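Local coordinates for motility-associated killing factor MakB (Vibrio cholerae serotype O1, PDB 6W1W), which probably serves as one component of a three-part cytotoxin that resembles the alpha-pore-forming toxins, at residues A[84-89]-A[108-113]; A[98-103]-A[299-304]; A[199-204]-A[256-261]; A[237-242]-A[343-348]. One frame throughout, in Å; residues are numbered along the deposited sequence.

Contact 1 of 4, residues A[84-89]-A[108-113]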
loop_
_atom_site.group_PDB
_atom_site.type_symbol
_atom_site.label_atom_id
_atom_site.label_comp_id
_atom_site.label_asym_id
_atom_site.label_seq_id
_atom_site.Cartn_x
_atom_site.Cartn_y
_atom_site.Cartn_z
ATOM N N GLN A 84 0.423 -20.592 14.689
ATOM C CA GLN A 84 1.607 -21.228 15.257
ATOM C C GLN A 84 1.396 -21.570 16.724
ATOM O O GLN A 84 1.963 -22.550 17.222
ATOM C CB GLN A 84 2.825 -20.321 15.085
ATOM C CG GLN A 84 4.124 -20.911 15.614
ATOM C CD GLN A 84 4.380 -20.558 17.069
ATOM O OE1 GLN A 84 3.950 -19.507 17.553
ATOM N NE2 GLN A 84 5.080 -21.442 17.779
ATOM N N THR A 85 0.578 -20.784 17.427
ATOM C CA THR A 85 0.320 -21.051 18.838
ATOM C C THR A 85 -0.428 -22.367 19.022
ATOM O O THR A 85 0.008 -23.239 19.784
ATOM C CB THR A 85 -0.463 -19.892 19.459
ATOM O OG1 THR A 85 0.256 -18.669 19.257
ATOM C CG2 THR A 85 -0.662 -20.118 20.955
ATOM N N THR A 86 -1.554 -22.536 18.320
ATOM C CA THR A 86 -2.309 -23.780 18.430
ATOM C C THR A 86 -1.593 -24.947 17.762
ATOM O O THR A 86 -1.922 -26.103 18.044
ATOM C CB THR A 86 -3.712 -23.621 17.830
ATOM O OG1 THR A 86 -3.611 -23.355 16.425
ATOM C CG2 THR A 86 -4.463 -22.479 18.510
ATOM N N PHE A 87 -0.620 -24.675 16.889
ATOM C CA PHE A 87 0.112 -25.762 16.246
ATOM C C PHE A 87 1.089 -26.416 17.216
ATOM O O PHE A 87 1.252 -27.643 17.208
ATOM C CB PHE A 87 0.848 -25.240 15.013
ATOM C CG PHE A 87 1.332 -26.324 14.084
ATOM C CD1 PHE A 87 2.463 -27.067 14.385
ATOM C CD2 PHE A 87 0.669 -26.577 12.895
ATOM C CE1 PHE A 87 2.910 -28.055 13.529
ATOM C CE2 PHE A 87 1.115 -27.562 12.032
ATOM C CZ PHE A 87 2.235 -28.302 12.350
ATOM N N ASP A 88 1.753 -25.613 18.056
ATOM C CA ASP A 88 2.666 -26.155 19.058
ATOM C C ASP A 88 1.949 -27.008 20.093
ATOM O O ASP A 88 2.570 -27.901 20.680
ATOM C CB ASP A 88 3.423 -25.022 19.751
ATOM C CG ASP A 88 4.767 -24.750 19.112
ATOM O OD1 ASP A 88 5.093 -25.429 18.113
ATOM O OD2 ASP A 88 5.499 -23.868 19.613
ATOM N N ALA A 89 0.658 -26.759 20.327
ATOM C CA ALA A 89 -0.095 -27.612 21.240
ATOM C C ALA A 89 -0.165 -29.047 20.733
ATOM O O ALA A 89 -0.167 -29.988 21.535
ATOM C CB ALA A 89 -1.504 -27.054 21.450
ATOM N N GLN A 108 -8.239 -31.874 13.906
ATOM C CA GLN A 108 -9.409 -31.102 13.507
ATOM C C GLN A 108 -9.520 -29.779 14.254
ATOM O O GLN A 108 -10.319 -28.928 13.848
ATOM C CB GLN A 108 -10.687 -31.936 13.669
ATOM C CG GLN A 108 -10.917 -32.535 15.041
ATOM C CD GLN A 108 -11.846 -33.741 14.999
ATOM O OE1 GLN A 108 -12.038 -34.359 13.949
ATOM N NE2 GLN A 108 -12.426 -34.081 16.145
ATOM N N LEU A 109 -8.736 -29.572 15.314
ATOM C CA LEU A 109 -8.583 -28.220 15.845
ATOM C C LEU A 109 -7.814 -27.342 14.866
ATOM O O LEU A 109 -8.165 -26.173 14.662
ATOM C CB LEU A 109 -7.882 -28.247 17.204
ATOM C CG LEU A 109 -7.563 -26.866 17.792
ATOM C CD1 LEU A 109 -8.833 -26.051 18.004
ATOM C CD2 LEU A 109 -6.769 -26.989 19.087
ATOM N N LEU A 110 -6.763 -27.888 14.251
ATOM C CA LEU A 110 -6.078 -27.165 13.185
ATOM C C LEU A 110 -6.975 -27.015 11.966
ATOM O O LEU A 110 -6.990 -25.957 11.324
ATOM C CB LEU A 110 -4.785 -27.887 12.804
ATOM C CG LEU A 110 -3.698 -27.971 13.872
ATOM C CD1 LEU A 110 -2.608 -28.927 13.432
ATOM C CD2 LEU A 110 -3.128 -26.589 14.150
ATOM N N GLN A 111 -7.732 -28.066 11.640
ATOM C CA GLN A 111 -8.597 -28.031 10.466
ATOM C C GLN A 111 -9.649 -26.936 10.582
ATOM O O GLN A 111 -9.969 -26.266 9.594
ATOM C CB GLN A 111 -9.256 -29.393 10.270
ATOM C CG GLN A 111 -10.249 -29.452 9.130
ATOM C CD GLN A 111 -11.160 -30.651 9.240
ATOM O OE1 GLN A 111 -11.174 -31.516 8.365
ATOM N NE2 GLN A 111 -11.922 -30.716 10.327
ATOM N N LYS A 112 -10.198 -26.735 11.781
ATOM C CA LYS A 112 -11.136 -25.634 11.975
ATOM C C LYS A 112 -10.427 -24.295 11.836
ATOM O O LYS A 112 -10.898 -23.404 11.121
ATOM C CB LYS A 112 -11.821 -25.750 13.340
ATOM C CG LYS A 112 -12.951 -24.743 13.557
ATOM C CD LYS A 112 -13.574 -24.878 14.945
ATOM C CE LYS A 112 -12.672 -24.302 16.029
ATOM N NZ LYS A 112 -12.458 -22.836 15.853
ATOM N N THR A 113 -9.277 -24.143 12.500
ATOM C CA THR A 113 -8.542 -22.884 12.428
ATOM C C THR A 113 -8.058 -22.611 11.010
ATOM O O THR A 113 -8.119 -21.471 10.536
ATOM C CB THR A 113 -7.368 -22.901 13.408
ATOM O OG1 THR A 113 -7.830 -23.336 14.691
ATOM C CG2 THR A 113 -6.765 -21.509 13.547
#
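L110 fits one of its branched methyls between T86 and F87 of the facing helix, and these three residues carry the contact. The backbones come nearest at F87 and L110, whose CA atoms are 7.0 Å apart. L110 places CG beside its own backbone N and anti to the carbonyl carbon (chi1 -64°), and this brings the end of the chain closer to its partner than the direction of its CB would suggest. Its CD2 lies 3.9 Å from F87 CA and 4.0 Å from ring atom CD2 of F87, while L110 CD1 adds a second approach to that same ring atom at 4.1 Å. The fork of a leucine suits such a place, because one methyl can touch backbone, ring and threonine together while the other gives the ring a further apolar neighbour. F87, with CG anti to its backbone N (chi1 -165°), meets the leucine through the CD2 side of its ring, in an oblique approach. T86 is small enough to let L110 pass close by; its hydroxyl, 4.0 Å from L110 CD2, makes a weak hydrogen bond to the carbonyl O of Y83 one turn back. Within the other helix, T113 OG1 donates to L109 O at 2.9 Å. The contact thus joins helix 69-90 to helix 100-151, with L110 also touching Y83, and the F87 ring continues to W323 of helix 316-333, their planes inclined at about 40°.

Contact 2 of 4, residues A[98-103]-A[299-304]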
loop_
_atom_site.group_PDB
_atom_site.type_symbol
_atom_site.label_atom_id
_atom_site.label_comp_id
_atom_site.label_asym_id
_atom_site.label_seq_id
_atom_site.Cartn_x
_atom_site.Cartn_y
_atom_site.Cartn_z
ATOM N N THR A 98 0.063 -40.548 24.033
ATOM C CA THR A 98 -0.176 -40.067 22.674
ATOM C C THR A 98 -1.076 -41.026 21.894
ATOM O O THR A 98 -0.599 -41.913 21.187
ATOM C CB THR A 98 1.150 -39.869 21.911
ATOM O OG1 THR A 98 0.901 -39.881 20.500
ATOM C CG2 THR A 98 2.153 -40.963 22.279
ATOM N N SER A 99 -2.384 -40.829 22.021
ATOM C CA SER A 99 -3.366 -41.728 21.433
ATOM C C SER A 99 -3.720 -41.311 20.009
ATOM O O SER A 99 -3.591 -40.148 19.619
ATOM C CB SER A 99 -4.634 -41.770 22.287
ATOM O OG SER A 99 -4.357 -42.211 23.605
ATOM N N THR A 100 -4.183 -42.292 19.231
ATOM C CA THR A 100 -4.633 -42.012 17.871
ATOM C C THR A 100 -5.912 -41.186 17.868
ATOM O O THR A 100 -6.125 -40.375 16.960
ATOM C CB THR A 100 -4.840 -43.317 17.106
ATOM O OG1 THR A 100 -5.528 -43.053 15.875
ATOM C CG2 THR A 100 -5.647 -44.307 17.940
ATOM N N LYS A 101 -6.779 -41.390 18.862
ATOM C CA LYS A 101 -7.936 -40.515 19.020
ATOM C C LYS A 101 -7.497 -39.083 19.301
ATOM O O LYS A 101 -8.068 -38.130 18.757
ATOM C CB LYS A 101 -8.837 -41.038 20.142
ATOM C CG LYS A 101 -9.826 -40.013 20.699
ATOM C CD LYS A 101 -11.064 -39.867 19.824
ATOM C CE LYS A 101 -11.945 -41.108 19.903
ATOM N NZ LYS A 101 -12.390 -41.393 21.299
ATOM N N GLN A 102 -6.469 -38.915 20.139
ATOM C CA GLN A 102 -6.002 -37.579 20.496
ATOM C C GLN A 102 -5.401 -36.862 19.294
ATOM O O GLN A 102 -5.535 -35.638 19.166
ATOM C CB GLN A 102 -4.984 -37.669 21.630
ATOM C CG GLN A 102 -5.521 -38.323 22.891
ATOM C CD GLN A 102 -4.427 -38.633 23.894
ATOM O OE1 GLN A 102 -3.268 -38.264 23.701
ATOM N NE2 GLN A 102 -4.791 -39.320 24.972
ATOM N N TRP A 103 -4.729 -37.602 18.408
ATOM C CA TRP A 103 -4.195 -36.987 17.197
ATOM C C TRP A 103 -5.310 -36.415 16.330
ATOM O O TRP A 103 -5.180 -35.310 15.792
ATOM C CB TRP A 103 -3.367 -37.999 16.402
ATOM C CG TRP A 103 -1.955 -38.190 16.903
ATOM C CD1 TRP A 103 -1.410 -39.339 17.402
ATOM C CD2 TRP A 103 -0.918 -37.202 16.953
ATOM N NE1 TRP A 103 -0.100 -39.126 17.756
ATOM C CE2 TRP A 103 0.226 -37.823 17.491
ATOM C CE3 TRP A 103 -0.848 -35.852 16.596
ATOM C CZ2 TRP A 103 1.425 -37.141 17.681
ATOM C CZ3 TRP A 103 0.343 -35.177 16.783
ATOM C CH2 TRP A 103 1.464 -35.821 17.321
ATOM N N ASN A 299 -8.042 -38.337 7.343
ATOM C CA ASN A 299 -8.607 -39.491 6.651
ATOM C C ASN A 299 -7.759 -40.736 6.876
ATOM O O ASN A 299 -8.294 -41.837 7.049
ATOM C CB ASN A 299 -8.734 -39.203 5.154
ATOM C CG ASN A 299 -9.551 -37.957 4.864
ATOM O OD1 ASN A 299 -9.887 -37.189 5.767
ATOM N ND2 ASN A 299 -9.869 -37.746 3.592
ATOM N N ALA A 300 -6.433 -40.581 6.878
ATOM C CA ALA A 300 -5.558 -41.728 7.091
ATOM C C ALA A 300 -5.654 -42.236 8.524
ATOM O O ALA A 300 -5.577 -43.447 8.765
ATOM C CB ALA A 300 -4.117 -41.361 6.744
ATOM N N LEU A 301 -5.819 -41.331 9.491
ATOM C CA LEU A 301 -5.993 -41.761 10.875
ATOM C C LEU A 301 -7.354 -42.414 11.084
ATOM O O LEU A 301 -7.455 -43.453 11.748
ATOM C CB LEU A 301 -5.826 -40.575 11.822
ATOM C CG LEU A 301 -4.442 -39.942 11.951
ATOM C CD1 LEU A 301 -4.560 -38.568 12.588
ATOM C CD2 LEU A 301 -3.503 -40.834 12.756
ATOM N N GLN A 302 -8.411 -41.814 10.526
ATOM C CA GLN A 302 -9.755 -42.350 10.707
ATOM C C GLN A 302 -9.918 -43.694 10.017
ATOM O O GLN A 302 -10.762 -44.498 10.426
ATOM C CB GLN A 302 -10.795 -41.364 10.179
ATOM C CG GLN A 302 -11.247 -40.349 11.214
ATOM C CD GLN A 302 -11.962 -39.157 10.607
ATOM O OE1 GLN A 302 -11.964 -38.968 9.390
ATOM N NE2 GLN A 302 -12.569 -38.339 11.461
ATOM N N SER A 303 -9.139 -43.954 8.972
ATOM C CA SER A 303 -9.213 -45.243 8.302
ATOM C C SER A 303 -8.365 -46.308 8.986
ATOM O O SER A 303 -8.420 -47.472 8.577
ATOM C CB SER A 303 -8.804 -45.095 6.837
ATOM O OG SER A 303 -7.428 -44.796 6.725
ATOM N N GLY A 304 -7.602 -45.951 10.015
ATOM C CA GLY A 304 -6.882 -46.924 10.809
ATOM C C GLY A 304 -5.397 -47.044 10.548
ATOM O O GLY A 304 -4.769 -47.972 11.070
#
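L301 reaches across to W103 with one methyl and to T100 with the other, which makes it the centre of a small contact near the ends of two helices. Its CD1 lies 4.0 Å from W103 CB, and its CD2 is 4.3 Å from T100 OG1. W103 therefore meets the leucine through the methylene root of its side chain: CB faces the other helix, while the indole, with CG beside the backbone N (chi1 -81°), swings off toward N93, leaving the broad ring for contacts beyond these two segments. A leucine is apt here: it is buried, and its forked end spreads over a methylene at one point and a threonine at another. T100 is exposed, a place that tolerates a hydroxyl; its OG1 only grazes the leucine.

The next shell is the shaping of the two chain ends. S99 occupies the N-cap position of helix 100-151. Its side chain makes no capping bond, but the reciprocal one is present: S99 N donates to Q102 OE1 at 3.2 Å, nearly straight (176° at the hydrogen), from above the plane of the amide. W103 N bonds to S99 O at 3.0 Å, closing the first turn that carries T100 and W103. On the other side the chain stops its helix with a Schellman motif at G304, whose positive phi of 103° favours glycine and whose N bonds to L301 O at 3.0 Å. Helix 100-151 thus begins where helix 276-302 finishes; L301 also touches I104 on the former, and P307 and L310 adjoin T100 and L301.

Contact 3 of 4, residues A[199-204]-A[256-261]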
loop_
_atom_site.group_PDB
_atom_site.type_symbol
_atom_site.label_atom_id
_atom_site.label_comp_id
_atom_site.label_asym_id
_atom_site.label_seq_id
_atom_site.Cartn_x
_atom_site.Cartn_y
_atom_site.Cartn_z
ATOM N N ILE A 199 4.147 17.907 -0.988
ATOM C CA ILE A 199 4.516 18.747 -2.124
ATOM C C ILE A 199 3.407 19.774 -2.306
ATOM O O ILE A 199 2.240 19.407 -2.494
ATOM C CB ILE A 199 4.711 17.929 -3.408
ATOM C CG1 ILE A 199 5.616 16.726 -3.160
ATOM C CG2 ILE A 199 5.275 18.803 -4.517
ATOM C CD1 ILE A 199 5.751 15.827 -4.372
ATOM N N SER A 200 3.764 21.055 -2.265
ATOM C CA SER A 200 2.778 22.130 -2.280
ATOM C C SER A 200 2.960 22.966 -3.538
ATOM O O SER A 200 3.939 23.710 -3.662
ATOM C CB SER A 200 2.888 23.000 -1.025
ATOM O OG SER A 200 3.639 24.172 -1.271
ATOM N N TYR A 201 2.012 22.852 -4.457
ATOM C CA TYR A 201 2.034 23.594 -5.704
ATOM C C TYR A 201 1.296 24.916 -5.527
ATOM O O TYR A 201 0.610 25.149 -4.526
ATOM C CB TYR A 201 1.405 22.770 -6.830
ATOM C CG TYR A 201 2.019 21.394 -6.981
ATOM C CD1 TYR A 201 1.574 20.319 -6.211
ATOM C CD2 TYR A 201 3.045 21.168 -7.882
ATOM C CE1 TYR A 201 2.140 19.056 -6.338
ATOM C CE2 TYR A 201 3.618 19.915 -8.015
ATOM C CZ TYR A 201 3.164 18.861 -7.245
ATOM O OH TYR A 201 3.745 17.617 -7.387
ATOM N N GLY A 202 1.448 25.786 -6.522
ATOM C CA GLY A 202 0.826 27.098 -6.512
ATOM C C GLY A 202 0.787 27.666 -7.914
ATOM O O GLY A 202 1.408 27.141 -8.839
ATOM N N VAL A 203 0.039 28.756 -8.065
ATOM C CA VAL A 203 -0.141 29.422 -9.350
ATOM C C VAL A 203 0.365 30.852 -9.217
ATOM O O VAL A 203 0.004 31.555 -8.265
ATOM C CB VAL A 203 -1.612 29.384 -9.806
ATOM C CG1 VAL A 203 -2.542 29.664 -8.631
ATOM C CG2 VAL A 203 -1.853 30.385 -10.933
ATOM N N VAL A 204 1.187 31.284 -10.172
ATOM C CA VAL A 204 1.936 32.531 -10.058
ATOM C C VAL A 204 1.433 33.547 -11.077
ATOM O O VAL A 204 0.795 33.208 -12.076
ATOM C CB VAL A 204 3.453 32.307 -10.239
ATOM C CG1 VAL A 204 3.951 31.228 -9.283
ATOM C CG2 VAL A 204 3.783 31.945 -11.692
ATOM N N ALA A 256 -5.151 24.168 -14.288
ATOM C CA ALA A 256 -5.600 23.035 -15.089
ATOM C C ALA A 256 -4.498 21.992 -15.213
ATOM O O ALA A 256 -4.740 20.790 -15.044
ATOM C CB ALA A 256 -6.054 23.512 -16.470
ATOM N N ALA A 257 -3.269 22.442 -15.479
ATOM C CA ALA A 257 -2.160 21.513 -15.668
ATOM C C ALA A 257 -1.768 20.838 -14.358
ATOM O O ALA A 257 -1.432 19.648 -14.344
ATOM C CB ALA A 257 -0.971 22.248 -16.282
ATOM N N ILE A 258 -1.807 21.579 -13.248
ATOM C CA ILE A 258 -1.470 20.998 -11.948
ATOM C C ILE A 258 -2.422 19.857 -11.608
ATOM O O ILE A 258 -1.993 18.722 -11.357
ATOM C CB ILE A 258 -1.479 22.080 -10.854
ATOM C CG1 ILE A 258 -0.325 23.066 -11.068
ATOM C CG2 ILE A 258 -1.426 21.439 -9.466
ATOM C CD1 ILE A 258 -0.254 24.181 -10.042
ATOM N N THR A 259 -3.733 20.143 -11.613
ATOM C CA THR A 259 -4.730 19.175 -11.154
ATOM C C THR A 259 -4.724 17.910 -12.005
ATOM O O THR A 259 -4.894 16.803 -11.482
ATOM C CB THR A 259 -6.125 19.807 -11.150
ATOM O OG1 THR A 259 -6.422 20.335 -12.450
ATOM C CG2 THR A 259 -6.206 20.923 -10.124
ATOM N N LYS A 260 -4.532 18.052 -13.318
ATOM C CA LYS A 260 -4.452 16.875 -14.176
ATOM C C LYS A 260 -3.337 15.935 -13.726
ATOM O O LYS A 260 -3.507 14.711 -13.739
ATOM C CB LYS A 260 -4.265 17.312 -15.629
ATOM C CG LYS A 260 -3.426 16.390 -16.496
ATOM C CD LYS A 260 -4.150 15.107 -16.847
ATOM C CE LYS A 260 -3.518 14.424 -18.047
ATOM N NZ LYS A 260 -3.830 15.135 -19.321
ATOM N N ALA A 261 -2.201 16.487 -13.285
ATOM C CA ALA A 261 -1.083 15.647 -12.861
ATOM C C ALA A 261 -1.322 15.006 -11.498
ATOM O O ALA A 261 -0.894 13.868 -11.271
ATOM C CB ALA A 261 0.209 16.462 -12.839
#
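I258 of helix 251-270 meets Y201 of the strand with both of its branches and G202 with the longer one. Its CB points at the strand segment and splits in two. The short branch, CG2, stands anti to the backbone N and is 4.1 Å from Y201 CB, approaching the tyrosine ring obliquely. The long branch leaves through CG1, beside the backbone N (chi1 -68°), and runs extended (chi2 180°) so that CD1 is carried to the strand itself. There CD1 is 3.9 Å from Y201 CB. It also meets the backbone of G202, 3.6 Å from the carbonyl O of that residue, an oxygen that receives a weak hydrogen bond from Q246 NE2. A beta-branched isoleucine does two jobs at once, packing beside the tyrosine stem with one arm and touching backbone with the other. Y201 directs its CB at the helix, and its side chain also touches I167 and I262. The facing strand 193-203 thus packs on helix 251-270, with I167 of helix 157-176 touching both Y201 and I258, and L212 of strand 209-220 adding another apolar neighbour to I258.

Contact 4 of 4, residues A[237-242]-A[343-348]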
loop_
_atom_site.group_PDB
_atom_site.type_symbol
_atom_site.label_atom_id
_atom_site.label_comp_id
_atom_site.label_asym_id
_atom_site.label_seq_id
_atom_site.Cartn_x
_atom_site.Cartn_y
_atom_site.Cartn_z
ATOM N N GLN A 237 16.468 19.487 -10.370
ATOM C CA GLN A 237 16.365 19.788 -11.796
ATOM C C GLN A 237 14.919 19.798 -12.268
ATOM O O GLN A 237 14.578 20.545 -13.195
ATOM C CB GLN A 237 17.177 18.781 -12.615
ATOM C CG GLN A 237 18.686 18.869 -12.396
ATOM C CD GLN A 237 19.444 17.749 -13.089
ATOM O OE1 GLN A 237 18.959 17.162 -14.058
ATOM N NE2 GLN A 237 20.635 17.445 -12.590
ATOM N N ASP A 238 14.064 18.972 -11.654
ATOM C CA ASP A 238 12.634 19.025 -11.933
ATOM C C ASP A 238 11.986 20.229 -11.263
ATOM O O ASP A 238 11.100 20.864 -11.846
ATOM C CB ASP A 238 11.957 17.731 -11.478
ATOM C CG ASP A 238 12.397 16.526 -12.293
ATOM O OD1 ASP A 238 12.827 16.720 -13.451
ATOM O OD2 ASP A 238 12.309 15.387 -11.783
ATOM N N LEU A 239 12.422 20.560 -10.045
ATOM C CA LEU A 239 11.908 21.745 -9.363
ATOM C C LEU A 239 12.204 23.018 -10.148
ATOM O O LEU A 239 11.343 23.895 -10.268
ATOM C CB LEU A 239 12.505 21.840 -7.960
ATOM C CG LEU A 239 11.749 21.149 -6.824
ATOM C CD1 LEU A 239 12.674 20.873 -5.642
ATOM C CD2 LEU A 239 10.568 22.001 -6.391
ATOM N N ASP A 240 13.423 23.146 -10.678
ATOM C CA ASP A 240 13.782 24.365 -11.398
ATOM C C ASP A 240 13.105 24.422 -12.758
ATOM O O ASP A 240 12.664 25.491 -13.192
ATOM C CB ASP A 240 15.302 24.466 -11.549
ATOM C CG ASP A 240 15.983 25.002 -10.301
ATOM O OD1 ASP A 240 15.281 25.300 -9.312
ATOM O OD2 ASP A 240 17.226 25.129 -10.314
ATOM N N LYS A 241 13.013 23.280 -13.446
ATOM C CA LYS A 241 12.342 23.239 -14.741
ATOM C C LYS A 241 10.881 23.654 -14.614
ATOM O O LYS A 241 10.335 24.323 -15.502
ATOM C CB LYS A 241 12.462 21.834 -15.332
ATOM C CG LYS A 241 12.206 21.731 -16.825
ATOM C CD LYS A 241 12.311 20.281 -17.278
ATOM C CE LYS A 241 12.763 20.160 -18.726
ATOM N NZ LYS A 241 14.217 20.484 -18.905
ATOM N N LEU A 242 10.237 23.280 -13.504
ATOM C CA LEU A 242 8.828 23.603 -13.302
ATOM C C LEU A 242 8.623 25.105 -13.142
ATOM O O LEU A 242 7.726 25.685 -13.762
ATOM C CB LEU A 242 8.290 22.845 -12.089
ATOM C CG LEU A 242 6.793 22.982 -11.805
ATOM C CD1 LEU A 242 5.974 22.598 -13.026
ATOM C CD2 LEU A 242 6.382 22.141 -10.603
ATOM N N VAL A 343 8.700 16.397 5.554
ATOM C CA VAL A 343 9.415 17.393 4.764
ATOM C C VAL A 343 8.451 17.980 3.739
ATOM O O VAL A 343 7.732 17.237 3.061
ATOM C CB VAL A 343 10.662 16.789 4.084
ATOM C CG1 VAL A 343 10.609 15.270 4.112
ATOM C CG2 VAL A 343 10.803 17.294 2.657
ATOM N N LEU A 344 8.423 19.310 3.644
ATOM C CA LEU A 344 7.566 20.020 2.702
ATOM C C LEU A 344 8.398 20.478 1.507
ATOM O O LEU A 344 9.332 21.273 1.663
ATOM C CB LEU A 344 6.889 21.212 3.381
ATOM C CG LEU A 344 6.307 22.316 2.489
ATOM C CD1 LEU A 344 5.227 21.784 1.557
ATOM C CD2 LEU A 344 5.762 23.456 3.333
ATOM N N VAL A 345 8.045 19.992 0.319
ATOM C CA VAL A 345 8.673 20.405 -0.932
ATOM C C VAL A 345 7.812 21.525 -1.515
ATOM O O VAL A 345 6.834 21.274 -2.222
ATOM C CB VAL A 345 8.819 19.235 -1.910
ATOM C CG1 VAL A 345 9.596 19.665 -3.139
ATOM C CG2 VAL A 345 9.492 18.055 -1.236
ATOM N N ASN A 346 8.188 22.769 -1.232
ATOM C CA ASN A 346 7.428 23.944 -1.659
ATOM C C ASN A 346 7.915 24.379 -3.042
ATOM O O ASN A 346 9.004 24.945 -3.171
ATOM C CB ASN A 346 7.593 25.061 -0.630
ATOM C CG ASN A 346 6.684 26.254 -0.889
ATOM O OD1 ASN A 346 6.304 26.535 -2.025
ATOM N ND2 ASN A 346 6.341 26.973 0.180
ATOM N N THR A 347 7.096 24.145 -4.073
ATOM C CA THR A 347 7.529 24.397 -5.445
ATOM C C THR A 347 7.352 25.843 -5.892
ATOM O O THR A 347 7.976 26.247 -6.881
ATOM C CB THR A 347 6.787 23.484 -6.429
ATOM O OG1 THR A 347 5.430 23.921 -6.567
ATOM C CG2 THR A 347 6.815 22.039 -5.949
ATOM N N LEU A 348 6.522 26.633 -5.215
ATOM C CA LEU A 348 6.457 28.050 -5.551
ATOM C C LEU A 348 7.575 28.852 -4.895
ATOM O O LEU A 348 7.645 30.069 -5.097
ATOM C CB LEU A 348 5.082 28.636 -5.185
ATOM C CG LEU A 348 4.542 28.578 -3.753
ATOM C CD1 LEU A 348 4.154 29.969 -3.274
ATOM C CD2 LEU A 348 3.350 27.631 -3.649
#
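L239 holds the tight part of this contact, wedged between V345 and T347. Its CD2 lies 3.8 Å from T347 CG2, and the leucine and threonine side chains meet at about a right angle. T347 turns CG2 beside its backbone N and keeps OG1 between N and the carbonyl carbon (chi1 73°); one arm thereby packs on leucine while the hydroxyl bonds to S200 O of the adjacent strand. A threonine suits this spot, having a methyl for the helix and a hydroxyl for the sheet. V345 contributes CG1, which both methyls of L239, CD1 and CD2, approach to 4.1 Å; it is a compact branched group fitting for a buried strand residue.

The looser part lies at L242, whose CD2 is 4.4 Å from T347 CB although its own CB points toward segment 343-348. On the side of the helix turned from the strand, Q237, D240 and K241 are exposed, where polar and charged side chains are at home. The helix 233-245 therefore rests one apolar side on the end of strand 338-346 and the loop that follows, with L239 also touching I352 of strand 351-354 and L242 touching I167 of helix 157-176.

How the contacts relate
The four contacts fall into two pairs at opposite ends of an elongated, mostly helical molecule. Contacts 1 and 2 share helix 100-151, their centres 16 Å apart, and fasten helices at one end. Contacts 3 and 4, with centres 11 Å apart, lie at the other, where helices pack on the mixed sheet. The latter two touch directly: strands 193-203 and 338-346 are neighbours, and S200 N lies 3.1 Å from V345 O, probably a hydrogen bond. Contacts 2 and 3 are 69 Å apart between centres, contacts 1 and 3 55 Å. Along the chain, contact 3 is nested within the loop that contact 2 closes.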